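Local structure of penicillin-binding protein PbpB (Mycobacterium tuberculosis, 6KGU) at residues S269-V274 against F348-R353; L391-M396 against T497-A502. The protein cross-links the peptide subunits of peptidoglycan during mycobacterial cell wall synthesis and is inactivated by beta-lactam antibiotics that acylate its transpeptidase domain. All coordinates share one frame; numbering follows the deposited sequence.

Overall arrangement
Both interactions lie in the transpeptidase domain, with centres about 9 Å apart, and they follow one another along the chain, interaction 1 closing before interaction 2 opens. Interaction 1 sets the 3-10 turn bearing the acylated Ser269, and the start of helix 272-281 that follows it, against the loop after helix 338-347. Interaction 2 lays helix 390-401 on strand 493-502 of the antiparallel sheet. The two meet directly: Gln352 O accepts a probable hydrogen bond from Gln392 NE2 (2.7 Å), the ring of Phe348 packs near the backbone of Met396, and Val270 touches Met393. Helix 390-401 therefore touches both segments of interaction 1, joining the sheet to the helical core around the active-site serine.

Interaction 1: S269-V274 against F348-R353; sequences SVNKIV and FGLGQR. With AZR (2-({[(1Z)-1-(2-amino-1,3-thiazol-4-yl)-2-oxo-2-{[(2S,3S)-1-oxo-3-(sulfoamino)butan-2-yl]amino}ethylidene]amino}oxy)-2-methylpropanoic acid), chain B.
The Phe348 ring meets Val274 and the carbonyl of Ile273 obliquely. Val274 CG2 lies 3.8 Å from Phe348 CD2, and CE2 of the same ring comes to 4.0 Å from Val274 CA, so the ring rests against the helix backbone as well as a methyl group. The Val274 methyls and the Phe348 ring run alongside each other, pointing opposite ways. With chi1 of Val274 at -180°, CG2 is the branch nearer the ring, and CG1 stays farther from Phe348 CD2, at 4.2 Å. The second flat group, the Asn271 amide, turns its OD1 to Leu350 CD1 at 3.6 Å, while its ND2 is hydrogen-bonded to Leu380 O. Tyr341 and Met344 of helix 338-347 add further apolar cover to Val274.

Gly349 ends helix 338-347 in a Schellman motif, and a type II turn from Gly349 to Gln352 follows. Across this turn Gln352 NE2 donates to Leu350 O (2.8 Å) in a nearly straight bond of 172°; the acceptor lies in the amide plane, whereas the donor sits above the carbonyl plane. A further bond from NE2 to Arg346 O ties the amide back to the helix end.

At the other end of 269-274, Ser269 OG is joined covalently to AZR C20 (1.5 Å), and Ser269 N donates to AZR O9 at 2.7 Å, as in an oxyanion hole. Lys272, one turn on in an SxxK pattern, hydrogen-bonds through NZ to Ser324 and Asn326. The chemistry is thus divided: van der Waals contacts, one of them through the Asn271 amide oxygen, join the loop to the helix start, while the covalent ester to opened aztreonam marks Ser269 as the acylated nucleophile.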
# COMPACT_ATOMS: atom_id res chain seq x y z
N SER A 269 -9.42 2.15 10.25
CA SER A 269 -10.35 1.09 9.85
C SER A 269 -9.86 0.18 8.72
O SER A 269 -10.46 -0.88 8.50
CB SER A 269 -11.70 1.69 9.44
OG SER A 269 -12.39 2.18 10.58
N VAL A 270 -8.81 0.57 7.97
CA VAL A 270 -8.33 -0.39 6.97
C VAL A 270 -7.79 -1.62 7.66
O VAL A 270 -7.74 -2.70 7.05
CB VAL A 270 -7.26 0.19 6.02
CG1 VAL A 270 -7.90 1.13 5.03
CG2 VAL A 270 -6.10 0.87 6.80
N ASN A 271 -7.41 -1.51 8.93
CA ASN A 271 -6.96 -2.68 9.67
C ASN A 271 -8.07 -3.69 9.93
O ASN A 271 -7.76 -4.81 10.37
CB ASN A 271 -6.33 -2.26 11.01
CG ASN A 271 -5.34 -3.28 11.51
OD1 ASN A 271 -4.48 -3.72 10.75
ND2 ASN A 271 -5.49 -3.71 12.76
N LYS A 272 -9.33 -3.34 9.68
CA LYS A 272 -10.42 -4.25 10.01
C LYS A 272 -10.38 -5.52 9.18
O LYS A 272 -11.02 -6.51 9.54
CB LYS A 272 -11.77 -3.54 9.87
CG LYS A 272 -12.00 -2.47 10.97
CD LYS A 272 -13.38 -1.83 10.87
CE LYS A 272 -13.54 -0.67 11.85
NZ LYS A 272 -14.89 -0.02 11.73
N ILE A 273 -9.62 -5.52 8.08
CA ILE A 273 -9.41 -6.76 7.34
C ILE A 273 -8.92 -7.88 8.25
O ILE A 273 -9.27 -9.05 8.05
CB ILE A 273 -8.44 -6.51 6.16
CG1 ILE A 273 -8.39 -7.74 5.25
CG2 ILE A 273 -7.02 -6.15 6.68
CD1 ILE A 273 -7.49 -7.56 4.05
N VAL A 274 -8.15 -7.55 9.29
CA VAL A 274 -7.63 -8.60 10.17
C VAL A 274 -8.75 -9.24 10.97
O VAL A 274 -8.88 -10.47 11.01
CB VAL A 274 -6.51 -8.07 11.07
CG1 VAL A 274 -5.98 -9.17 11.96
CG2 VAL A 274 -5.35 -7.50 10.20
N PHE A 348 -0.38 -11.65 8.91
CA PHE A 348 -0.57 -10.63 7.89
C PHE A 348 0.68 -9.76 7.69
O PHE A 348 0.65 -8.88 6.83
CB PHE A 348 -1.76 -9.73 8.26
CG PHE A 348 -3.08 -10.20 7.70
CD1 PHE A 348 -3.32 -10.17 6.33
CD2 PHE A 348 -4.09 -10.66 8.54
CE1 PHE A 348 -4.57 -10.58 5.81
CE2 PHE A 348 -5.32 -11.08 8.04
CZ PHE A 348 -5.56 -11.05 6.67
N GLY A 349 1.73 -9.95 8.50
CA GLY A 349 3.02 -9.31 8.27
C GLY A 349 3.23 -7.97 8.95
O GLY A 349 4.22 -7.30 8.66
N LEU A 350 2.34 -7.57 9.85
CA LEU A 350 2.48 -6.28 10.50
C LEU A 350 3.63 -6.31 11.51
O LEU A 350 3.96 -7.35 12.08
CB LEU A 350 1.18 -5.89 11.19
CG LEU A 350 0.01 -5.89 10.19
CD1 LEU A 350 -1.29 -5.40 10.84
CD2 LEU A 350 0.34 -5.05 8.93
N GLY A 351 4.26 -5.16 11.71
CA GLY A 351 5.39 -5.03 12.62
C GLY A 351 6.70 -5.56 12.09
O GLY A 351 7.70 -5.53 12.81
N GLN A 352 6.74 -6.04 10.85
CA GLN A 352 7.93 -6.62 10.25
C GLN A 352 8.15 -6.01 8.87
O GLN A 352 7.21 -5.85 8.10
CB GLN A 352 7.79 -8.17 10.15
CG GLN A 352 7.07 -8.84 11.36
CD GLN A 352 6.16 -10.05 10.98
OE1 GLN A 352 6.65 -11.08 10.52
NE2 GLN A 352 4.83 -9.91 11.18
N ARG A 353 9.41 -5.67 8.57
CA ARG A 353 9.78 -5.27 7.22
C ARG A 353 9.41 -6.34 6.20
O ARG A 353 9.55 -7.54 6.46
CB ARG A 353 11.29 -5.00 7.13
CG ARG A 353 11.70 -3.67 7.67
CD ARG A 353 13.21 -3.50 7.61
NE ARG A 353 13.58 -2.24 8.23
CZ ARG A 353 13.96 -2.11 9.50
NH1 ARG A 353 14.04 -3.18 10.28
NH2 ARG A 353 14.26 -0.90 9.98
C7 AZR B . -15.31 5.69 11.14
S8 AZR B . -7.82 4.82 15.01
O9 AZR B . -11.23 4.14 10.11
O10 AZR B . -12.99 4.96 14.40
O11 AZR B . -12.94 8.03 13.74
N12 AZR B . -14.32 4.18 9.45
N13 AZR B . -12.30 5.47 12.29
N14 AZR B . -11.60 7.83 14.19
N15 AZR B . -8.93 7.15 14.76
N16 AZR B . -6.64 7.23 15.28
S17 AZR B . -14.44 4.66 7.93
C18 AZR B . -14.04 5.13 10.54
C19 AZR B . -13.11 4.48 11.58
C20 AZR B . -12.10 3.63 10.76
C21 AZR B . -12.26 5.58 13.63
C22 AZR B . -11.28 6.59 14.12
C23 AZR B . -13.32 9.39 13.74
C24 AZR B . -9.91 6.19 14.51
C25 AZR B . -9.50 4.90 14.60
C26 AZR B . -7.78 6.57 15.03
C27 AZR B . -12.53 10.05 12.62
C28 AZR B . -14.82 9.51 13.50
C29 AZR B . -12.96 9.99 15.10
O30 AZR B . -12.75 9.32 16.08
O31 AZR B . -12.94 11.28 15.09
O32 AZR B . -15.65 5.38 7.79
O33 AZR B . -14.63 3.37 7.09
O34 AZR B . -13.19 5.22 7.56

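Interaction 2: L391-M396 against T497-A502; sequences LQMTGM and TFAGIA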
# COMPACT_ATOMS: atom_id res chain seq x y z
N LEU A 391 3.01 0.13 2.17
CA LEU A 391 3.32 -1.14 1.53
C LEU A 391 2.81 -2.32 2.36
O LEU A 391 2.25 -3.28 1.82
CB LEU A 391 4.83 -1.27 1.29
CG LEU A 391 5.27 -2.56 0.62
CD1 LEU A 391 4.65 -2.72 -0.78
CD2 LEU A 391 6.80 -2.63 0.55
N GLN A 392 3.04 -2.28 3.68
CA GLN A 392 2.49 -3.30 4.57
C GLN A 392 0.97 -3.38 4.47
O GLN A 392 0.39 -4.46 4.40
CB GLN A 392 2.89 -3.00 6.02
CG GLN A 392 4.34 -3.30 6.34
CD GLN A 392 4.69 -2.92 7.76
OE1 GLN A 392 4.20 -1.92 8.27
NE2 GLN A 392 5.57 -3.71 8.40
N MET A 393 0.30 -2.22 4.52
CA MET A 393 -1.15 -2.19 4.41
C MET A 393 -1.60 -2.85 3.12
O MET A 393 -2.46 -3.74 3.13
CB MET A 393 -1.64 -0.73 4.46
CG MET A 393 -3.15 -0.55 4.40
SD MET A 393 -3.60 1.20 4.22
CE MET A 393 -3.86 1.30 2.45
N THR A 394 -1.01 -2.44 2.00
CA THR A 394 -1.34 -3.04 0.71
C THR A 394 -1.00 -4.53 0.68
O THR A 394 -1.72 -5.32 0.07
CB THR A 394 -0.59 -2.28 -0.40
OG1 THR A 394 -0.84 -0.88 -0.24
CG2 THR A 394 -1.07 -2.71 -1.76
N GLY A 395 0.08 -4.93 1.36
CA GLY A 395 0.45 -6.33 1.37
C GLY A 395 -0.56 -7.20 2.11
O GLY A 395 -0.77 -8.36 1.74
N MET A 396 -1.23 -6.63 3.12
CA MET A 396 -2.31 -7.34 3.81
C MET A 396 -3.41 -7.72 2.85
O MET A 396 -3.92 -8.85 2.88
CB MET A 396 -2.90 -6.47 4.92
CG MET A 396 -2.06 -6.38 6.17
SD MET A 396 -3.10 -6.18 7.63
CE MET A 396 -3.72 -4.51 7.44
N THR A 497 -7.17 6.49 4.35
CA THR A 497 -6.65 5.34 3.63
C THR A 497 -7.76 4.69 2.82
O THR A 497 -8.94 4.82 3.14
CB THR A 497 -6.08 4.28 4.58
OG1 THR A 497 -7.02 4.01 5.62
CG2 THR A 497 -4.76 4.78 5.19
N PHE A 498 -7.36 4.03 1.74
CA PHE A 498 -8.21 3.08 1.04
C PHE A 498 -7.32 1.94 0.57
O PHE A 498 -6.21 2.18 0.10
CB PHE A 498 -8.96 3.69 -0.18
CG PHE A 498 -10.10 2.81 -0.70
CD1 PHE A 498 -9.85 1.77 -1.58
CD2 PHE A 498 -11.41 3.01 -0.27
CE1 PHE A 498 -10.88 0.96 -2.05
CE2 PHE A 498 -12.44 2.19 -0.72
CZ PHE A 498 -12.17 1.16 -1.61
N ALA A 499 -7.80 0.72 0.72
CA ALA A 499 -7.12 -0.43 0.15
C ALA A 499 -8.18 -1.28 -0.53
O ALA A 499 -9.24 -1.51 0.05
CB ALA A 499 -6.37 -1.25 1.21
N GLY A 500 -7.92 -1.70 -1.76
CA GLY A 500 -8.91 -2.49 -2.46
C GLY A 500 -8.29 -3.48 -3.41
O GLY A 500 -7.07 -3.50 -3.62
N ILE A 501 -9.15 -4.28 -4.01
CA ILE A 501 -8.76 -5.39 -4.88
C ILE A 501 -9.59 -5.29 -6.15
O ILE A 501 -10.81 -5.13 -6.08
CB ILE A 501 -8.99 -6.75 -4.18
CG1 ILE A 501 -8.12 -6.85 -2.91
CG2 ILE A 501 -8.74 -7.91 -5.13
CD1 ILE A 501 -8.52 -7.99 -1.95
N ALA A 502 -8.92 -5.35 -7.30
CA ALA A 502 -9.59 -5.45 -8.60
C ALA A 502 -9.27 -6.81 -9.25
O ALA A 502 -8.13 -7.05 -9.64
CB ALA A 502 -9.15 -4.31 -9.51
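Met393 of helix 390-401 reaches Thr497 and Ala499 of strand 493-502, a helix-on-sheet contact in the penicillin-binding transpeptidase fold, whose central antiparallel sheet is covered by helices. The short helix and strand axes approach to 8.5 Å and run in broadly the same sense, 36° apart. Met393 carries nearly all of the helix side of the contact. Its CG stands anti to the backbone N (chi1 -178°), and chi2 continues this extension, carrying the sulfur out to the strand; the bend comes at chi3 (98°), which swings the terminal methyl along the strand from Thr497 to Ala499.

Sulfur and methyl consequently find different partners. SD lies 3.9 Å from Thr497 CG2, the methionine chain running at a slant to the threonine, whereas CE lies 3.8 Å from Ala499 CB. Thr497 and Ala499 both point their CB atoms toward the helix, as expected for alternate residues of a strand, while Phe498 between them points away and meets the ring of Phe534 on the other side. In Thr497, OG1 takes the position between the backbone N and the carbonyl carbon, leaving CG2 beside the backbone N and against the sulfur.

Backbone hydrogen bonds hold the strand between its neighbours: Thr497 and Ala499 pair with Gly477 and Lys475, and Phe498 and Gly500 with Ile513 and Ile511. Ala499 also touches Tyr397, and farther along Ile501 touches Ile400, so the same helix follows this face of the strand beyond Met393. The Thr497 side chain is about 6 Å from both that of Ser269 and the bound AZR and touches Val270, the residue after the acylated serine, placing this end of the contact close to the active site. The methionine methyl also approaches the strand backbone, with Met393 CE 3.4 Å from Phe498 O.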